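Local coordinates for protein arabinan-endo 1,5-alpha-l-arabinase (Bacillus subtilis, PDB 1UV4) that hydrolyses internal alpha-1,5-L-arabinofuranosidic linkages of linear 1,5-arabinan and branched sugar-beet arabinan as a secreted, calcium-containing plant cell-wall-degrading enzyme, at residues 88-102 and 120-134. Residues are numbered along the deposited sequence; the frame is centred on the assembly and turned at random.
Sequences YYSVSSFGSNTSAIG and VIRSTSSNNYNAIDP
N97 pushes its amide into the loop that follows strand 121-123: ND2 donates to Y129 O at 3.2 Å, an acceptor tilted 23° from the N97 amide plane, and more weakly to N127 O. With CG between its backbone N and carbonyl carbon, chi1 75° directs the short carboxamide into the loop, within reach of its main-chain carbonyls. S123 suits its buried place because one small hydroxyl works twice: OG donates to N97 O at 2.6 Å and accepts from A131 N. Nearby, S99 OG gives its proton to N130 OD1 at 2.6 Å, in the carbonyl plane and on a lone pair, while a water joins N130 ND2 to S96 O. S90 OG receives D133 N at 3.0 Å and also bonds to W74 O, tying the loop to strand 84-91. On the same face as S99 and S123, apolar I101 packs its CG2 against P134 CB at 4.0 Å and V120 CB at 3.8 Å. I101 faces both V120 and I121, a classic beta bulge in the antiparallel pairing. This outer hairpin of a four-stranded propeller blade carries the loop to D133, which probably tunes the acidity and orientation of neighbouring E185, the probable proton donor, consistent with the central active site of family 43 beta-propellers.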
# COMPACT_ATOMS: atom_id res chain seq x y z
N TYR A 88 -9.45 -2.16 0.48
CA TYR A 88 -8.77 -3.39 0.09
C TYR A 88 -7.80 -3.72 1.24
O TYR A 88 -7.23 -2.82 1.87
CB TYR A 88 -8.02 -3.23 -1.23
CG TYR A 88 -8.94 -3.07 -2.42
CD1 TYR A 88 -9.43 -1.84 -2.79
CD2 TYR A 88 -9.32 -4.15 -3.18
CE1 TYR A 88 -10.29 -1.68 -3.87
CE2 TYR A 88 -10.15 -3.99 -4.28
CZ TYR A 88 -10.67 -2.77 -4.60
OH TYR A 88 -11.48 -2.64 -5.66
N TYR A 89 -7.54 -4.99 1.50
CA TYR A 89 -6.67 -5.37 2.61
C TYR A 89 -6.10 -6.76 2.31
O TYR A 89 -6.61 -7.47 1.45
CB TYR A 89 -7.43 -5.32 3.95
CG TYR A 89 -8.56 -6.29 3.94
CD1 TYR A 89 -9.81 -5.94 3.44
CD2 TYR A 89 -8.39 -7.60 4.36
CE1 TYR A 89 -10.83 -6.86 3.37
CE2 TYR A 89 -9.36 -8.50 4.30
CZ TYR A 89 -10.61 -8.15 3.80
OH TYR A 89 -11.63 -9.09 3.74
N SER A 90 -5.12 -7.19 3.11
CA SER A 90 -4.39 -8.43 2.85
C SER A 90 -4.61 -9.42 3.99
O SER A 90 -4.57 -9.06 5.18
CB SER A 90 -2.86 -8.20 2.75
OG SER A 90 -2.55 -7.03 2.05
N VAL A 91 -4.85 -10.69 3.63
CA VAL A 91 -4.92 -11.78 4.57
C VAL A 91 -3.75 -12.72 4.25
O VAL A 91 -3.65 -13.19 3.14
CB VAL A 91 -6.25 -12.56 4.36
CG1 VAL A 91 -6.32 -13.73 5.28
CG2 VAL A 91 -7.44 -11.63 4.49
N SER A 92 -2.86 -12.98 5.20
CA SER A 92 -1.67 -13.76 4.86
C SER A 92 -1.03 -14.27 6.13
O SER A 92 -1.60 -14.18 7.22
CB SER A 92 -0.74 -12.83 4.08
OG SER A 92 0.40 -13.50 3.57
N SER A 93 0.13 -14.92 5.98
CA SER A 93 0.99 -15.29 7.11
C SER A 93 2.43 -14.94 6.76
O SER A 93 2.81 -14.94 5.60
CB SER A 93 0.86 -16.77 7.46
OG SER A 93 1.23 -17.60 6.41
N PHE A 94 3.17 -14.51 7.76
CA PHE A 94 4.51 -13.98 7.56
C PHE A 94 5.39 -14.87 6.67
O PHE A 94 5.62 -16.05 7.00
CB PHE A 94 5.20 -13.76 8.89
CG PHE A 94 4.46 -12.82 9.84
CD1 PHE A 94 4.02 -11.57 9.44
CD2 PHE A 94 4.22 -13.22 11.16
CE1 PHE A 94 3.34 -10.74 10.32
CE2 PHE A 94 3.53 -12.37 12.04
CZ PHE A 94 3.10 -11.14 11.61
N GLY A 95 5.88 -14.28 5.58
CA GLY A 95 6.80 -14.98 4.68
C GLY A 95 6.14 -15.78 3.57
O GLY A 95 6.83 -16.26 2.69
N SER A 96 4.84 -15.98 3.60
CA SER A 96 4.18 -16.92 2.72
C SER A 96 3.61 -16.24 1.48
O SER A 96 3.08 -15.12 1.56
CB SER A 96 3.03 -17.58 3.47
OG SER A 96 2.37 -18.56 2.65
N ASN A 97 3.60 -16.91 0.34
CA ASN A 97 2.77 -16.38 -0.76
C ASN A 97 1.44 -17.08 -0.94
O ASN A 97 0.79 -16.91 -1.98
CB ASN A 97 3.51 -16.25 -2.10
CG ASN A 97 3.73 -17.55 -2.79
OD1 ASN A 97 3.78 -18.63 -2.17
ND2 ASN A 97 3.88 -17.47 -4.12
N THR A 98 0.99 -17.77 0.11
CA THR A 98 -0.40 -18.16 0.19
C THR A 98 -1.15 -17.05 0.93
O THR A 98 -1.07 -16.94 2.15
CB THR A 98 -0.52 -19.49 0.86
OG1 THR A 98 0.20 -20.48 0.11
CG2 THR A 98 -1.97 -19.96 0.85
N SER A 99 -1.86 -16.25 0.15
CA SER A 99 -2.40 -14.97 0.59
C SER A 99 -3.63 -14.59 -0.19
O SER A 99 -3.91 -15.13 -1.24
CB SER A 99 -1.37 -13.84 0.41
OG SER A 99 -0.13 -14.12 1.00
N ALA A 100 -4.40 -13.64 0.34
CA ALA A 100 -5.56 -13.13 -0.39
C ALA A 100 -5.76 -11.67 -0.12
O ALA A 100 -5.45 -11.18 0.95
CB ALA A 100 -6.82 -13.88 -0.01
N ILE A 101 -6.27 -10.98 -1.12
CA ILE A 101 -6.73 -9.60 -0.94
C ILE A 101 -8.24 -9.65 -0.90
O ILE A 101 -8.88 -10.23 -1.77
CB ILE A 101 -6.21 -8.65 -2.09
CG1 ILE A 101 -4.71 -8.45 -1.98
CG2 ILE A 101 -6.96 -7.31 -2.10
CD1 ILE A 101 -4.04 -7.99 -3.25
N GLY A 102 -8.79 -9.02 0.15
CA GLY A 102 -10.23 -8.88 0.30
C GLY A 102 -10.64 -7.43 0.12
O GLY A 102 -9.81 -6.52 0.03
N VAL A 120 -10.93 -10.55 -3.67
CA VAL A 120 -10.48 -9.76 -4.83
C VAL A 120 -9.57 -10.63 -5.73
O VAL A 120 -9.90 -10.91 -6.89
CB VAL A 120 -9.82 -8.49 -4.36
CG1 VAL A 120 -9.32 -7.70 -5.56
CG2 VAL A 120 -10.81 -7.66 -3.55
N ILE A 121 -8.48 -11.12 -5.14
CA ILE A 121 -7.53 -12.00 -5.83
C ILE A 121 -6.74 -12.71 -4.76
O ILE A 121 -6.48 -12.15 -3.67
CB ILE A 121 -6.64 -11.17 -6.79
CG1 ILE A 121 -5.82 -12.06 -7.73
CG2 ILE A 121 -5.79 -10.17 -6.02
CD1 ILE A 121 -5.23 -11.35 -8.87
N ARG A 122 -6.31 -13.92 -5.06
CA ARG A 122 -5.48 -14.69 -4.13
C ARG A 122 -4.21 -15.21 -4.85
O ARG A 122 -4.08 -15.15 -6.10
CB ARG A 122 -6.29 -15.76 -3.40
CG ARG A 122 -7.01 -16.73 -4.28
CD ARG A 122 -6.17 -17.68 -5.02
NE ARG A 122 -7.04 -18.76 -5.52
CZ ARG A 122 -7.32 -19.89 -4.88
NH1 ARG A 122 -6.76 -20.19 -3.72
NH2 ARG A 122 -8.15 -20.75 -5.46
N SER A 123 -3.30 -15.71 -4.04
CA SER A 123 -2.11 -16.38 -4.51
C SER A 123 -1.86 -17.68 -3.71
O SER A 123 -2.31 -17.80 -2.57
CB SER A 123 -0.87 -15.48 -4.38
OG SER A 123 -0.69 -15.03 -3.04
N THR A 124 -1.19 -18.66 -4.32
CA THR A 124 -0.74 -19.86 -3.65
C THR A 124 0.71 -20.09 -3.96
O THR A 124 1.31 -19.33 -4.71
CB THR A 124 -1.52 -21.13 -4.13
OG1 THR A 124 -1.20 -21.45 -5.50
CG2 THR A 124 -3.06 -20.94 -4.07
N SER A 125 1.28 -21.15 -3.39
CA SER A 125 2.67 -21.48 -3.59
C SER A 125 2.96 -21.73 -5.05
O SER A 125 4.11 -21.73 -5.48
CB SER A 125 3.06 -22.67 -2.72
OG SER A 125 2.34 -23.85 -3.10
N SER A 126 1.91 -22.02 -5.81
CA SER A 126 2.04 -22.24 -7.25
C SER A 126 2.15 -20.98 -8.09
O SER A 126 2.54 -21.07 -9.27
CB SER A 126 0.86 -23.06 -7.73
OG SER A 126 0.98 -24.36 -7.12
N ASN A 127 1.89 -19.83 -7.49
CA ASN A 127 2.03 -18.55 -8.18
C ASN A 127 3.42 -17.98 -7.97
O ASN A 127 4.08 -18.25 -6.96
CB ASN A 127 1.00 -17.54 -7.70
CG ASN A 127 -0.42 -17.97 -8.02
OD1 ASN A 127 -1.20 -18.29 -7.10
ND2 ASN A 127 -0.76 -18.06 -9.29
N ASN A 128 3.88 -17.22 -8.96
CA ASN A 128 5.13 -16.47 -8.89
C ASN A 128 4.94 -15.02 -8.34
O ASN A 128 5.66 -14.10 -8.70
CB ASN A 128 5.81 -16.44 -10.30
CG ASN A 128 5.06 -15.52 -11.36
OD1 ASN A 128 3.92 -15.07 -11.16
ND2 ASN A 128 5.75 -15.23 -12.48
N TYR A 129 3.93 -14.83 -7.49
CA TYR A 129 3.63 -13.51 -6.87
C TYR A 129 2.88 -13.75 -5.56
O TYR A 129 2.47 -14.85 -5.26
CB TYR A 129 2.78 -12.63 -7.79
CG TYR A 129 1.48 -13.23 -8.26
CD1 TYR A 129 0.32 -13.22 -7.48
CD2 TYR A 129 1.41 -13.80 -9.53
CE1 TYR A 129 -0.89 -13.77 -7.99
CE2 TYR A 129 0.29 -14.33 -10.01
CZ TYR A 129 -0.86 -14.34 -9.25
OH TYR A 129 -2.01 -14.86 -9.83
N ASN A 130 2.74 -12.67 -4.82
CA ASN A 130 2.08 -12.70 -3.50
C ASN A 130 0.96 -11.67 -3.51
O ASN A 130 1.18 -10.48 -3.73
CB ASN A 130 3.09 -12.37 -2.40
CG ASN A 130 2.55 -12.59 -1.02
OD1 ASN A 130 1.50 -13.22 -0.83
ND2 ASN A 130 3.33 -12.18 0.01
N ALA A 131 -0.25 -12.15 -3.25
CA ALA A 131 -1.44 -11.29 -3.24
C ALA A 131 -1.62 -10.57 -1.91
O ALA A 131 -2.52 -10.87 -1.12
CB ALA A 131 -2.72 -12.10 -3.56
N ILE A 132 -0.73 -9.60 -1.72
CA ILE A 132 -0.80 -8.65 -0.63
C ILE A 132 -0.48 -7.24 -1.13
O ILE A 132 -0.05 -7.02 -2.26
CB ILE A 132 0.13 -9.05 0.55
CG1 ILE A 132 1.59 -8.84 0.22
CG2 ILE A 132 -0.13 -10.48 0.99
CD1 ILE A 132 2.53 -8.99 1.37
N ASP A 133 -0.69 -6.29 -0.25
CA ASP A 133 -0.32 -4.90 -0.46
C ASP A 133 -1.11 -4.22 -1.59
O ASP A 133 -0.53 -3.65 -2.52
CB ASP A 133 1.17 -4.67 -0.69
CG ASP A 133 2.02 -5.10 0.46
OD1 ASP A 133 1.54 -5.44 1.58
OD2 ASP A 133 3.27 -5.12 0.30
N PRO A 134 -2.45 -4.27 -1.52
CA PRO A 134 -3.27 -3.67 -2.59
C PRO A 134 -3.19 -2.18 -2.70
O PRO A 134 -3.00 -1.49 -1.71
CB PRO A 134 -4.69 -4.04 -2.18
CG PRO A 134 -4.62 -4.27 -0.67
CD PRO A 134 -3.28 -4.84 -0.44
O HOH W 1 2.99 -12.88 2.89
O HOH W 2 -0.33 -22.74 -1.31